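Local coordinates for protein DspB (Aggregatibacter actinomycetemcomitans, PDB 1YHT) that probably disperses biofilms as a family 20 beta-N-acetylhexosaminidase, hydrolysing N-acetylglucosamine linkages of the matrix polysaccharide with a TIM-barrel catalytic domain, at residues T16-L21 with G46-H51; F29-V34 with L337-I342; S37-I42 with A102-K107; I109-E114 with D169-T174; A325-W330 with S348-V353. All coordinates share one frame; numbering follows the deposited sequence.

Contact 1. Residues T16-L21 with G46-H51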
# COMPACT_ATOMS: atom_id res chain seq x y z
N THR A 16 -10.70 -18.03 8.25
CA THR A 16 -11.35 -16.69 8.45
C THR A 16 -10.40 -15.54 8.17
O THR A 16 -9.49 -15.24 8.97
CB THR A 16 -11.82 -16.52 9.85
OG1 THR A 16 -12.14 -17.82 10.40
CG2 THR A 16 -13.03 -15.52 9.85
N LYS A 17 -10.66 -14.85 7.07
CA LYS A 17 -9.61 -14.19 6.33
C LYS A 17 -9.62 -12.69 6.48
O LYS A 17 -10.63 -12.10 6.84
CB LYS A 17 -9.75 -14.55 4.85
CG LYS A 17 -9.84 -16.03 4.59
CD LYS A 17 -8.50 -16.73 4.80
CE LYS A 17 -8.54 -18.18 4.30
NZ LYS A 17 -7.26 -18.90 4.40
N GLN A 18 -8.46 -12.09 6.23
CA GLN A 18 -8.34 -10.68 6.15
C GLN A 18 -8.41 -10.35 4.68
O GLN A 18 -7.54 -10.75 3.89
CB GLN A 18 -7.02 -10.21 6.77
CG GLN A 18 -6.98 -10.42 8.31
CD GLN A 18 -8.08 -9.63 9.02
OE1 GLN A 18 -8.20 -8.41 8.81
NE2 GLN A 18 -8.92 -10.32 9.82
N THR A 19 -9.46 -9.64 4.30
CA THR A 19 -9.66 -9.34 2.90
C THR A 19 -10.22 -7.94 2.72
O THR A 19 -10.98 -7.44 3.58
CB THR A 19 -10.58 -10.40 2.24
OG1 THR A 19 -10.44 -10.34 0.81
CG2 THR A 19 -12.02 -10.15 2.62
N GLY A 20 -9.84 -7.32 1.62
CA GLY A 20 -10.27 -5.96 1.32
C GLY A 20 -9.66 -5.35 0.10
O GLY A 20 -9.36 -6.04 -0.88
N LEU A 21 -9.48 -4.04 0.19
CA LEU A 21 -9.06 -3.20 -0.91
C LEU A 21 -7.81 -2.45 -0.50
O LEU A 21 -7.71 -1.91 0.61
CB LEU A 21 -10.13 -2.17 -1.22
CG LEU A 21 -9.85 -1.08 -2.23
CD1 LEU A 21 -9.64 -1.66 -3.58
CD2 LEU A 21 -11.00 -0.12 -2.22
N GLY A 46 -18.46 -8.87 2.70
CA GLY A 46 -17.92 -9.65 3.81
C GLY A 46 -16.42 -9.46 4.02
O GLY A 46 -15.76 -10.28 4.68
N GLY A 47 -15.87 -8.38 3.47
CA GLY A 47 -14.45 -8.04 3.70
C GLY A 47 -14.26 -7.31 5.00
O GLY A 47 -15.26 -6.97 5.71
N ASN A 48 -13.00 -6.99 5.32
CA ASN A 48 -12.74 -6.33 6.59
C ASN A 48 -11.63 -5.28 6.66
O ASN A 48 -11.39 -4.76 7.74
CB ASN A 48 -12.57 -7.36 7.68
CG ASN A 48 -11.62 -8.37 7.30
OD1 ASN A 48 -10.66 -8.06 6.60
ND2 ASN A 48 -11.89 -9.60 7.67
N PHE A 49 -11.00 -4.92 5.53
CA PHE A 49 -10.02 -3.85 5.55
C PHE A 49 -9.96 -3.00 4.30
O PHE A 49 -10.28 -3.44 3.18
CB PHE A 49 -8.62 -4.35 5.99
CG PHE A 49 -7.86 -5.11 4.94
CD1 PHE A 49 -7.13 -4.42 3.98
CD2 PHE A 49 -7.78 -6.49 4.98
CE1 PHE A 49 -6.34 -5.09 3.05
CE2 PHE A 49 -6.98 -7.21 4.06
CZ PHE A 49 -6.30 -6.53 3.07
N LEU A 50 -9.52 -1.77 4.54
CA LEU A 50 -9.15 -0.81 3.49
C LEU A 50 -7.69 -0.35 3.78
O LEU A 50 -7.44 0.34 4.78
CB LEU A 50 -10.11 0.38 3.50
CG LEU A 50 -9.76 1.54 2.52
CD1 LEU A 50 -9.67 1.08 1.11
CD2 LEU A 50 -10.87 2.60 2.61
N HIS A 51 -6.78 -0.82 2.94
CA HIS A 51 -5.36 -0.47 2.92
C HIS A 51 -5.21 0.80 2.08
O HIS A 51 -5.38 0.82 0.84
CB HIS A 51 -4.61 -1.72 2.41
CG HIS A 51 -3.14 -1.54 2.08
ND1 HIS A 51 -2.40 -2.58 1.54
CD2 HIS A 51 -2.31 -0.48 2.15
CE1 HIS A 51 -1.17 -2.16 1.30
NE2 HIS A 51 -1.09 -0.88 1.63
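Gly20 and Leu21 pair with Phe49 and Leu50 as parallel neighbours, the short strand axes approaching to 4.8 Å with N-to-C directions 53° apart. The regular ladder consists of Leu21 N bonding to Phe49 O and His51 N bonding to Leu21 O. Closer to the strand starts, Thr19 O accepts from two successive amides: Asn48 N at 2.7 Å in a nearly straight bond, and Phe49 N at longer range from above the carbonyl plane.

Asn48 carries the pairing further with its side chain. A chi1 of 51° sets CG between the backbone N and the carbonyl carbon, and from there the carboxamide meets residues 17 and 19. ND2 donates to Lys17 O at 2.9 Å, in the carbonyl plane, while OD1 takes Thr19 N at 3.0 Å. The Phe49 ring lies across Gly20, whose CA sits 4.2 Å from the ring centroid and almost on the ring normal, a CH-pi contact. With no side chain in the way, Gly20 CA also comes to 3.1 Å from Phe49 O. Leu21 and Leu50 point the same way, side by side, with Leu21 CD2 3.8 Å from Leu50 CD1, and helix 32-44 packs on both. Thr19 CG2 is pressed tightly on Gly47 CA at 3.4 Å, while its OG1 bonds to Ala325 O on the neighbouring strand 324-329.

These strands frame the first beta-alpha-beta unit of the TIM barrel. Using both ends of its amide, Asn48 supplies a donor and an acceptor where the regular backbone ladder has not yet begun, so Lys17 O and Thr19 N find partners there.

Contact 2. Residues F29-V34 with L337-I342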
# COMPACT_ATOMS: atom_id res chain seq x y z
N PHE A 29 -6.86 10.88 -6.71
CA PHE A 29 -7.54 11.23 -5.46
C PHE A 29 -8.96 10.76 -5.50
O PHE A 29 -9.56 10.77 -6.56
CB PHE A 29 -7.52 12.75 -5.27
CG PHE A 29 -7.86 13.20 -3.89
CD1 PHE A 29 -6.92 13.14 -2.88
CD2 PHE A 29 -9.12 13.70 -3.59
CE1 PHE A 29 -7.19 13.58 -1.61
CE2 PHE A 29 -9.41 14.15 -2.32
CZ PHE A 29 -8.46 14.08 -1.33
N TYR A 30 -9.51 10.38 -4.34
CA TYR A 30 -10.89 9.97 -4.22
C TYR A 30 -11.59 10.76 -3.10
O TYR A 30 -11.08 10.93 -1.98
CB TYR A 30 -11.01 8.45 -3.93
CG TYR A 30 -10.37 7.56 -5.00
CD1 TYR A 30 -11.15 6.80 -5.88
CD2 TYR A 30 -9.00 7.47 -5.11
CE1 TYR A 30 -10.59 5.95 -6.83
CE2 TYR A 30 -8.40 6.65 -6.10
CZ TYR A 30 -9.19 5.88 -6.93
OH TYR A 30 -8.62 5.09 -7.90
N SER A 31 -12.77 11.25 -3.44
CA SER A 31 -13.58 12.02 -2.51
C SER A 31 -13.98 11.19 -1.29
O SER A 31 -14.08 9.98 -1.38
CB SER A 31 -14.82 12.56 -3.24
OG SER A 31 -15.80 11.55 -3.37
N PRO A 32 -14.17 11.82 -0.14
CA PRO A 32 -14.76 11.05 0.98
C PRO A 32 -15.99 10.21 0.64
O PRO A 32 -16.10 9.05 1.05
CB PRO A 32 -15.11 12.15 1.99
CG PRO A 32 -14.07 13.19 1.76
CD PRO A 32 -13.82 13.19 0.27
N GLU A 33 -16.89 10.78 -0.15
CA GLU A 33 -18.10 10.06 -0.60
C GLU A 33 -17.77 8.74 -1.32
O GLU A 33 -18.36 7.73 -1.04
CB GLU A 33 -18.95 10.94 -1.51
CG GLU A 33 -19.88 11.92 -0.78
CD GLU A 33 -21.10 11.29 -0.13
OE1 GLU A 33 -21.44 10.14 -0.52
OE2 GLU A 33 -21.70 11.94 0.78
N VAL A 34 -16.84 8.80 -2.25
CA VAL A 34 -16.43 7.64 -3.02
C VAL A 34 -15.66 6.65 -2.16
O VAL A 34 -15.84 5.45 -2.29
CB VAL A 34 -15.62 8.06 -4.25
CG1 VAL A 34 -15.00 6.87 -4.92
CG2 VAL A 34 -16.50 8.89 -5.24
N LEU A 337 -10.04 9.69 -15.67
CA LEU A 337 -11.21 9.08 -15.06
C LEU A 337 -11.55 9.74 -13.74
O LEU A 337 -10.66 10.10 -12.95
CB LEU A 337 -10.96 7.60 -14.77
CG LEU A 337 -10.84 6.56 -15.89
CD1 LEU A 337 -10.29 5.28 -15.28
CD2 LEU A 337 -12.21 6.33 -16.49
N LYS A 338 -12.86 9.86 -13.48
CA LYS A 338 -13.32 10.31 -12.20
C LYS A 338 -13.34 9.20 -11.15
O LYS A 338 -13.56 8.03 -11.46
CB LYS A 338 -14.74 10.86 -12.31
CG LYS A 338 -14.79 12.12 -13.16
CD LYS A 338 -14.10 13.29 -12.41
CE LYS A 338 -14.53 14.64 -12.99
NZ LYS A 338 -13.58 15.12 -14.04
N ASP A 339 -13.12 9.62 -9.92
CA ASP A 339 -13.12 8.73 -8.78
C ASP A 339 -14.38 7.84 -8.78
O ASP A 339 -14.29 6.62 -8.70
CB ASP A 339 -12.87 9.52 -7.45
CG ASP A 339 -13.85 10.63 -7.20
OD1 ASP A 339 -14.77 10.85 -8.03
OD2 ASP A 339 -13.69 11.31 -6.14
N GLU A 340 -15.55 8.44 -8.92
CA GLU A 340 -16.79 7.66 -8.94
C GLU A 340 -16.87 6.66 -10.10
O GLU A 340 -17.37 5.57 -9.93
CB GLU A 340 -18.00 8.61 -8.89
CG GLU A 340 -19.33 7.93 -9.03
CD GLU A 340 -19.68 6.93 -7.92
OE1 GLU A 340 -18.96 6.79 -6.89
OE2 GLU A 340 -20.74 6.25 -8.09
N THR A 341 -16.35 7.01 -11.28
CA THR A 341 -16.34 6.05 -12.42
C THR A 341 -15.47 4.85 -12.07
O THR A 341 -15.83 3.67 -12.34
CB THR A 341 -15.80 6.73 -13.67
OG1 THR A 341 -16.63 7.83 -13.98
CG2 THR A 341 -15.70 5.80 -14.88
N ILE A 342 -14.32 5.13 -11.46
CA ILE A 342 -13.43 4.04 -11.04
C ILE A 342 -14.12 3.11 -10.03
O ILE A 342 -14.09 1.86 -10.13
CB ILE A 342 -12.13 4.57 -10.42
CG1 ILE A 342 -11.30 5.29 -11.48
CG2 ILE A 342 -11.33 3.38 -9.76
CD1 ILE A 342 -10.28 6.25 -10.91
O HOH W 1 -16.60 12.38 -5.86
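Ser31 N donates to Asp339 OD2 at 2.9 Å in a fairly straight bond (163°), meeting the carboxylate on its anti side. A second polar link runs through a water, which lies 2.7 Å from Ser31 OG and donates to Asp339 OD2. The hydroxyl of Ser31 also accepts from Val34 N, making Ser31 the N-cap of its helix. Asp339 OD1 accepts Glu340 N at 2.7 Å within its own first turn, the amide approaching from above the carboxylate plane. Two backbone amides at helix starts thus bond to one carboxylate, which would probably help stabilise its negative charge.

The apolar contacts lie beside this polar group. The Tyr30 and Asp339 side chains lie alongside, running opposite ways, with Tyr30 CD1 3.6 Å from Asp339 CB. Further out, Ile342 CG2 meets the Tyr30 ring at its edge, 4.0 Å from CE1, and Ile342 CD1 reaches Tyr30 OH. Val34 CG2 covers the carboxylate carbon of Asp339 at 3.7 Å and also touches Glu340 OE1.

The contact joins the N-terminal turns of helices 32-44 and 339-358, the first and last helices around the barrel, as happens where the helical layer of a TIM barrel closes on itself.

Contact 3. Residues S37-I42 with A102-K107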
# COMPACT_ATOMS: atom_id res chain seq x y z
N SER A 37 -18.17 4.71 -0.43
CA SER A 37 -18.73 3.70 -1.31
C SER A 37 -17.86 2.43 -1.42
O SER A 37 -18.36 1.33 -1.43
CB SER A 37 -19.04 4.30 -2.70
OG SER A 37 -20.11 5.24 -2.64
N PHE A 38 -16.54 2.61 -1.51
CA PHE A 38 -15.62 1.48 -1.49
C PHE A 38 -15.78 0.71 -0.18
O PHE A 38 -15.81 -0.54 -0.18
CB PHE A 38 -14.14 1.95 -1.59
CG PHE A 38 -13.67 2.25 -2.94
CD1 PHE A 38 -13.67 1.27 -3.91
CD2 PHE A 38 -13.20 3.51 -3.26
CE1 PHE A 38 -13.17 1.54 -5.17
CE2 PHE A 38 -12.69 3.77 -4.50
CZ PHE A 38 -12.70 2.77 -5.48
N ILE A 39 -15.89 1.44 0.94
CA ILE A 39 -16.14 0.82 2.23
C ILE A 39 -17.46 -0.02 2.24
O ILE A 39 -17.52 -1.12 2.79
CB ILE A 39 -16.12 1.84 3.36
CG1 ILE A 39 -14.67 2.25 3.67
CG2 ILE A 39 -16.79 1.25 4.64
CD1 ILE A 39 -14.54 3.54 4.30
N ASP A 40 -18.50 0.50 1.59
CA ASP A 40 -19.79 -0.21 1.49
C ASP A 40 -19.60 -1.52 0.77
O ASP A 40 -20.02 -2.58 1.26
CB ASP A 40 -20.80 0.63 0.76
CG ASP A 40 -21.20 1.88 1.54
OD1 ASP A 40 -21.18 1.89 2.79
OD2 ASP A 40 -21.54 2.88 0.88
N THR A 41 -18.90 -1.49 -0.35
CA THR A 41 -18.62 -2.72 -1.11
C THR A 41 -17.83 -3.74 -0.27
O THR A 41 -18.19 -4.91 -0.23
CB THR A 41 -17.87 -2.42 -2.41
OG1 THR A 41 -18.65 -1.53 -3.16
CG2 THR A 41 -17.62 -3.66 -3.26
N ILE A 42 -16.78 -3.27 0.42
CA ILE A 42 -15.95 -4.15 1.22
C ILE A 42 -16.85 -4.83 2.27
O ILE A 42 -16.82 -6.07 2.46
CB ILE A 42 -14.75 -3.40 1.89
CG1 ILE A 42 -13.78 -2.84 0.83
CG2 ILE A 42 -13.95 -4.34 2.81
CD1 ILE A 42 -12.90 -1.73 1.32
N ALA A 102 -14.99 7.17 11.27
CA ALA A 102 -16.30 6.84 11.89
C ALA A 102 -17.13 5.89 10.99
O ALA A 102 -17.70 4.90 11.46
CB ALA A 102 -17.07 8.14 12.24
N TYR A 103 -17.13 6.15 9.70
CA TYR A 103 -17.95 5.40 8.79
C TYR A 103 -17.38 3.97 8.70
O TYR A 103 -18.14 2.98 8.84
CB TYR A 103 -17.99 6.10 7.44
CG TYR A 103 -19.00 5.52 6.52
CD1 TYR A 103 -20.33 5.89 6.63
CD2 TYR A 103 -18.65 4.57 5.55
CE1 TYR A 103 -21.33 5.31 5.80
CE2 TYR A 103 -19.61 4.01 4.72
CZ TYR A 103 -20.96 4.36 4.87
OH TYR A 103 -21.93 3.81 4.04
N ALA A 104 -16.05 3.86 8.54
CA ALA A 104 -15.35 2.55 8.48
C ALA A 104 -15.60 1.70 9.69
O ALA A 104 -15.94 0.51 9.60
CB ALA A 104 -13.84 2.77 8.32
N LYS A 105 -15.38 2.33 10.84
CA LYS A 105 -15.55 1.70 12.11
C LYS A 105 -16.97 1.14 12.30
O LYS A 105 -17.14 -0.00 12.69
CB LYS A 105 -15.23 2.71 13.20
CG LYS A 105 -14.53 2.15 14.37
CD LYS A 105 -14.17 3.31 15.31
CE LYS A 105 -13.67 2.76 16.60
NZ LYS A 105 -13.61 3.85 17.60
N ALA A 106 -17.99 1.92 11.99
CA ALA A 106 -19.35 1.40 12.05
C ALA A 106 -19.58 0.26 11.07
O ALA A 106 -20.46 -0.59 11.28
CB ALA A 106 -20.36 2.48 11.83
N LYS A 107 -18.82 0.22 9.98
CA LYS A 107 -19.01 -0.89 9.03
C LYS A 107 -18.08 -2.06 9.30
O LYS A 107 -18.05 -3.01 8.52
CB LYS A 107 -18.88 -0.38 7.60
CG LYS A 107 -20.11 0.48 7.17
CD LYS A 107 -20.73 0.05 5.82
CE LYS A 107 -22.19 0.55 5.67
NZ LYS A 107 -22.81 0.11 4.36
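Ile39 lays CG2 obliquely against the Tyr103 ring, 3.9 Å from CD2, where the two side chains lie alongside, heading opposite ways. The same methyl touches Lys107 CB at 4.0 Å, and the other branch of Ile39 reaches the opposite helix through CD1, which lies 4.2 Å from Ala104 CB. Ile39 also packs on Leu50 of strand 49-53 and on Ile109 just before strand 110-117, which places it between the helices and the sheet. The segments 37-42 and 102-106 of helices 32-44 and 94-106 run nearly parallel, 8° apart, with axes 10.2 Å from each other. They belong to adjacent members of the outer helical layer of the TIM barrel.

At the next residue, Asp40, the contact becomes polar. Tyr103 CG is anti to the backbone N (chi1 -170°), and its ring extends across to Asp40. The hydroxyl donates to Asp40 OD1 over a modelled 2.4 Å, so short that the exact length is doubtful. That oxygen lies at the ring edge and in its plane, whereas the carboxylate is turned well out of the ring plane, 68° from it. Lys107, bent at chi2, brings NZ to the same OD1 at 2.9 Å, forming a salt bridge from above the carboxylate plane.

Asp40 OD1 is therefore held by two donors, one a phenol and the other an ammonium group. The nearby ammonium group probably favours the ionised aspartate, whose OD1 then accepts from both donors, and the paired grip ties the end of helix 94-106 to the middle of helix 32-44.

Contact 4. Residues I109-E114 with D169-T174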
# COMPACT_ATOMS: atom_id res chain seq x y z
N ILE A 109 -14.88 -2.08 9.09
CA ILE A 109 -13.74 -2.04 8.17
C ILE A 109 -12.54 -1.33 8.81
O ILE A 109 -12.58 -0.13 9.10
CB ILE A 109 -14.12 -1.37 6.79
CG1 ILE A 109 -15.39 -2.04 6.20
CG2 ILE A 109 -12.95 -1.44 5.83
CD1 ILE A 109 -15.30 -3.52 6.12
N GLU A 110 -11.51 -2.12 9.04
CA GLU A 110 -10.21 -1.65 9.47
C GLU A 110 -9.54 -0.78 8.40
O GLU A 110 -9.57 -1.09 7.21
CB GLU A 110 -9.29 -2.84 9.74
CG GLU A 110 -7.97 -2.42 10.38
CD GLU A 110 -6.92 -3.49 10.44
OE1 GLU A 110 -7.10 -4.61 9.93
OE2 GLU A 110 -5.88 -3.18 11.04
N LEU A 111 -8.97 0.33 8.83
CA LEU A 111 -8.16 1.21 7.96
C LEU A 111 -6.69 0.89 8.21
O LEU A 111 -6.23 0.94 9.34
CB LEU A 111 -8.45 2.65 8.29
CG LEU A 111 -9.94 3.08 8.12
CD1 LEU A 111 -10.17 4.59 8.38
CD2 LEU A 111 -10.41 2.75 6.72
N ILE A 112 -5.96 0.55 7.16
CA ILE A 112 -4.56 0.27 7.28
C ILE A 112 -3.82 1.38 6.51
O ILE A 112 -3.74 1.34 5.29
CB ILE A 112 -4.19 -1.13 6.78
CG1 ILE A 112 -5.06 -2.18 7.48
CG2 ILE A 112 -2.66 -1.37 6.89
CD1 ILE A 112 -4.92 -3.64 6.98
N PRO A 113 -3.24 2.34 7.24
CA PRO A 113 -2.43 3.34 6.51
C PRO A 113 -1.13 2.74 6.00
O PRO A 113 -0.56 1.88 6.68
CB PRO A 113 -2.18 4.44 7.56
CG PRO A 113 -2.05 3.65 8.88
CD PRO A 113 -3.23 2.60 8.70
N GLU A 114 -0.66 3.21 4.83
CA GLU A 114 0.64 2.85 4.28
C GLU A 114 1.47 4.09 4.10
O GLU A 114 1.17 4.94 3.24
CB GLU A 114 0.57 2.09 2.93
CG GLU A 114 1.96 1.62 2.46
CD GLU A 114 2.04 0.97 1.09
OE1 GLU A 114 1.00 0.61 0.50
OE2 GLU A 114 3.19 0.87 0.59
N ASP A 169 -1.65 8.63 15.08
CA ASP A 169 -2.59 9.51 15.76
C ASP A 169 -3.83 9.88 14.92
O ASP A 169 -4.96 9.91 15.42
CB ASP A 169 -1.93 10.81 16.18
CG ASP A 169 -0.97 10.64 17.35
OD1 ASP A 169 -0.99 9.59 18.00
OD2 ASP A 169 -0.23 11.58 17.62
N ILE A 170 -3.61 10.13 13.65
CA ILE A 170 -4.70 10.43 12.70
C ILE A 170 -5.71 9.27 12.55
O ILE A 170 -6.90 9.49 12.65
CB ILE A 170 -4.13 10.80 11.32
CG1 ILE A 170 -3.40 12.16 11.36
CG2 ILE A 170 -5.22 10.90 10.25
CD1 ILE A 170 -2.52 12.41 10.06
N PHE A 171 -5.23 8.05 12.32
CA PHE A 171 -6.11 6.89 12.12
C PHE A 171 -6.66 6.35 13.45
O PHE A 171 -7.75 5.76 13.49
CB PHE A 171 -5.42 5.81 11.27
CG PHE A 171 -5.27 6.23 9.84
CD1 PHE A 171 -6.25 5.87 8.90
CD2 PHE A 171 -4.26 7.08 9.45
CE1 PHE A 171 -6.17 6.31 7.58
CE2 PHE A 171 -4.18 7.56 8.12
CZ PHE A 171 -5.10 7.17 7.20
N GLY A 172 -5.91 6.56 14.52
CA GLY A 172 -6.31 6.12 15.86
C GLY A 172 -6.83 4.67 15.90
O GLY A 172 -6.28 3.80 15.24
N ASP A 173 -7.92 4.42 16.64
CA ASP A 173 -8.38 3.02 16.86
C ASP A 173 -9.09 2.35 15.67
O ASP A 173 -9.57 1.23 15.81
CB ASP A 173 -9.24 2.90 18.16
CG ASP A 173 -10.59 3.56 18.06
OD1 ASP A 173 -11.00 4.07 17.00
OD2 ASP A 173 -11.29 3.56 19.09
N THR A 174 -9.13 3.01 14.52
CA THR A 174 -9.66 2.38 13.30
C THR A 174 -8.65 1.41 12.70
O THR A 174 -8.99 0.66 11.78
CB THR A 174 -10.02 3.41 12.23
OG1 THR A 174 -8.83 4.08 11.75
CG2 THR A 174 -11.04 4.41 12.79
O HOH W 2 -12.02 0.56 11.59
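Leu111 leaves the strand toward Phe171 and Thr174. Leu111 CB lies 3.9 Å from Phe171 CD1 and slightly nearer to Thr174 OG1. CG, anti to the carbonyl carbon (chi1 -59°), stays over the threonine, with OG1 and CB as its neighbours. From there CD1 comes to 3.7 Å from Thr174 OG1, while CD2 faces Ala104 of helix 94-106. The threonine hydroxyl that receives all this carbon is not left without a polar partner: OG1 donates to Phe171 O at 2.6 Å, reaching it from the same face of the carbonyl plane as Thr174 N.

Two residues along, on the same side of the strand, Pro113 packs over the Phe171 ring. Its CB stands 3.9 Å from the ring centroid and 18° off the normal, a CH-pi contact displaced toward the rim, with CE2 the nearest ring atom. This is a strand of the TIM barrel, 110-117, receiving the end of helix 154-171 just before the chain enters the neighbouring parallel strand 177-181. Leu111 and Pro113 face the helical layer, whereas Glu114, next along the strand, bonds to His51, His53 and Trp216.

The backbone completes the junction. Leu111 N donates to Thr174 O at 3.0 Å, from above the carbonyl plane, and Glu110 CA approaches the same oxygen in a CA-H...O contact. The side chain of Glu110 finds its polar partner in His177. A water molecule donates both to Thr174 O, at 3.0 Å, and to Ile109 O, at 2.6 Å.

Contact 5. Residues A325-W330 with S348-V353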
# COMPACT_ATOMS: atom_id res chain seq x y z
N ALA A 325 -6.21 -11.67 1.29
CA ALA A 325 -5.98 -11.16 -0.07
C ALA A 325 -6.59 -9.81 -0.22
O ALA A 325 -7.49 -9.44 0.54
CB ALA A 325 -6.58 -12.11 -1.12
N ALA A 326 -6.11 -9.06 -1.19
CA ALA A 326 -6.72 -7.76 -1.51
C ALA A 326 -6.69 -7.50 -2.98
O ALA A 326 -5.78 -7.94 -3.67
CB ALA A 326 -5.99 -6.66 -0.79
N LEU A 327 -7.71 -6.80 -3.47
CA LEU A 327 -7.65 -6.09 -4.74
C LEU A 327 -6.89 -4.80 -4.53
O LEU A 327 -7.23 -4.05 -3.62
CB LEU A 327 -9.03 -5.70 -5.23
CG LEU A 327 -9.15 -4.97 -6.58
CD1 LEU A 327 -8.79 -5.84 -7.75
CD2 LEU A 327 -10.60 -4.45 -6.81
N SER A 328 -5.96 -4.50 -5.42
CA SER A 328 -5.26 -3.23 -5.44
C SER A 328 -5.66 -2.40 -6.67
O SER A 328 -5.57 -2.87 -7.79
CB SER A 328 -3.74 -3.50 -5.45
OG SER A 328 -3.26 -4.09 -4.24
N ILE A 329 -6.13 -1.17 -6.45
CA ILE A 329 -6.48 -0.26 -7.52
C ILE A 329 -5.45 0.84 -7.53
O ILE A 329 -5.48 1.74 -6.69
CB ILE A 329 -7.89 0.38 -7.30
CG1 ILE A 329 -8.97 -0.70 -7.09
CG2 ILE A 329 -8.19 1.33 -8.48
CD1 ILE A 329 -10.42 -0.17 -6.79
N TRP A 330 -4.59 0.79 -8.53
CA TRP A 330 -3.48 1.67 -8.68
C TRP A 330 -3.85 2.79 -9.62
O TRP A 330 -4.58 2.59 -10.60
CB TRP A 330 -2.25 0.95 -9.19
CG TRP A 330 -1.72 -0.12 -8.26
CD1 TRP A 330 -1.89 -1.44 -8.37
CD2 TRP A 330 -0.90 0.08 -7.11
NE1 TRP A 330 -1.25 -2.11 -7.36
CE2 TRP A 330 -0.63 -1.19 -6.56
CE3 TRP A 330 -0.38 1.21 -6.48
CZ2 TRP A 330 0.15 -1.36 -5.43
CZ3 TRP A 330 0.38 1.04 -5.35
CH2 TRP A 330 0.63 -0.22 -4.83
N SER A 348 -17.65 -4.95 -9.21
CA SER A 348 -17.78 -6.38 -9.48
C SER A 348 -16.48 -7.12 -9.16
O SER A 348 -16.49 -8.20 -8.61
CB SER A 348 -18.17 -6.59 -10.95
OG SER A 348 -19.50 -6.10 -11.16
N LEU A 349 -15.34 -6.50 -9.49
CA LEU A 349 -14.06 -7.14 -9.33
C LEU A 349 -13.71 -7.21 -7.85
O LEU A 349 -13.18 -8.21 -7.36
CB LEU A 349 -13.03 -6.37 -10.15
CG LEU A 349 -11.56 -6.74 -9.97
CD1 LEU A 349 -11.29 -8.20 -10.27
CD2 LEU A 349 -10.69 -5.83 -10.87
N LEU A 350 -14.00 -6.13 -7.13
CA LEU A 350 -13.72 -6.13 -5.69
C LEU A 350 -14.56 -7.16 -4.95
O LEU A 350 -14.07 -7.86 -4.09
CB LEU A 350 -13.95 -4.71 -5.11
CG LEU A 350 -13.76 -4.57 -3.59
CD1 LEU A 350 -12.36 -5.05 -3.10
CD2 LEU A 350 -14.07 -3.16 -3.11
N GLU A 351 -15.85 -7.24 -5.30
CA GLU A 351 -16.73 -8.29 -4.78
C GLU A 351 -16.20 -9.69 -5.03
O GLU A 351 -16.19 -10.52 -4.13
CB GLU A 351 -18.16 -8.17 -5.36
CG GLU A 351 -18.88 -6.93 -4.89
CD GLU A 351 -20.21 -6.71 -5.60
OE1 GLU A 351 -20.55 -7.49 -6.54
OE2 GLU A 351 -20.91 -5.78 -5.17
N ALA A 352 -15.78 -9.94 -6.25
CA ALA A 352 -15.23 -11.25 -6.67
C ALA A 352 -13.99 -11.64 -5.86
O ALA A 352 -13.86 -12.74 -5.42
CB ALA A 352 -14.86 -11.22 -8.14
N VAL A 353 -13.06 -10.71 -5.71
CA VAL A 353 -11.84 -10.99 -4.95
C VAL A 353 -12.16 -11.36 -3.48
O VAL A 353 -11.63 -12.35 -2.93
CB VAL A 353 -10.86 -9.79 -5.01
CG1 VAL A 353 -9.64 -10.03 -4.07
CG2 VAL A 353 -10.39 -9.55 -6.44
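Leu327 of strand 324-329 packs against Leu349, Leu350 and Val353 of helix 339-358 in a wholly apolar, buried contact between the beta and alpha layers of the TIM barrel. Strand and helix follow each other in sequence as the closing beta-alpha unit. They run almost antiparallel, with directions 162° apart and axes approaching to 8.2 Å, as expected when a helix returns along the outside of the strand before it.

A single side chain carries most of the contact. Leu327 points at the helix with CG anti to the backbone N (chi1 -178°), and its two methyls, set by a chi2 of 68°, part to different neighbours. CD1 meets Leu349, coming to 3.7 Å from its CD2, where the two side chains cross at about a right angle. CD2 instead settles against the helix backbone, 3.7 Å from Leu350 CA, and touches CB of the same residue. Leu350 returns the contact by laying its CD1 near Leu327 CB at 4.0 Å.

Both helical leucines also meet neighbouring helices: Leu350 packs on Thr41 and Ile42 of helix 32-44, and Leu349 on Ala295 and Val298 of helix 287-301. The leucines therefore sit in the seams between neighbouring helices as well as over the strand.

One turn on, Val353 rests on the strand backbone itself, its CG1 lying 3.8 Å from Leu327 N and 4.0 Å from Ala326 C.

The five contacts sample adjoining parts of the TIM barrel, around the place where its first and last elements meet. Contact 1 pairs strands 18-24 and 49-53. Strand 324-329 of contact 5 and strand 110-117 of contact 4 flank that pair, so the three contacts share one sheet. Outside it, helix 32-44 serves contacts 2 and 3, and helix 339-358 serves contacts 2 and 5. Centres lie 10 to 20 Å apart; contacts 1 and 5 are closest, at about 10 Å. Along the chain, contacts 1, 3, 4 and 5 open in that order, while contact 2 spans some 300 residues and encloses contacts 3 and 4. Early and late parts of the sequence thereby close the barrel.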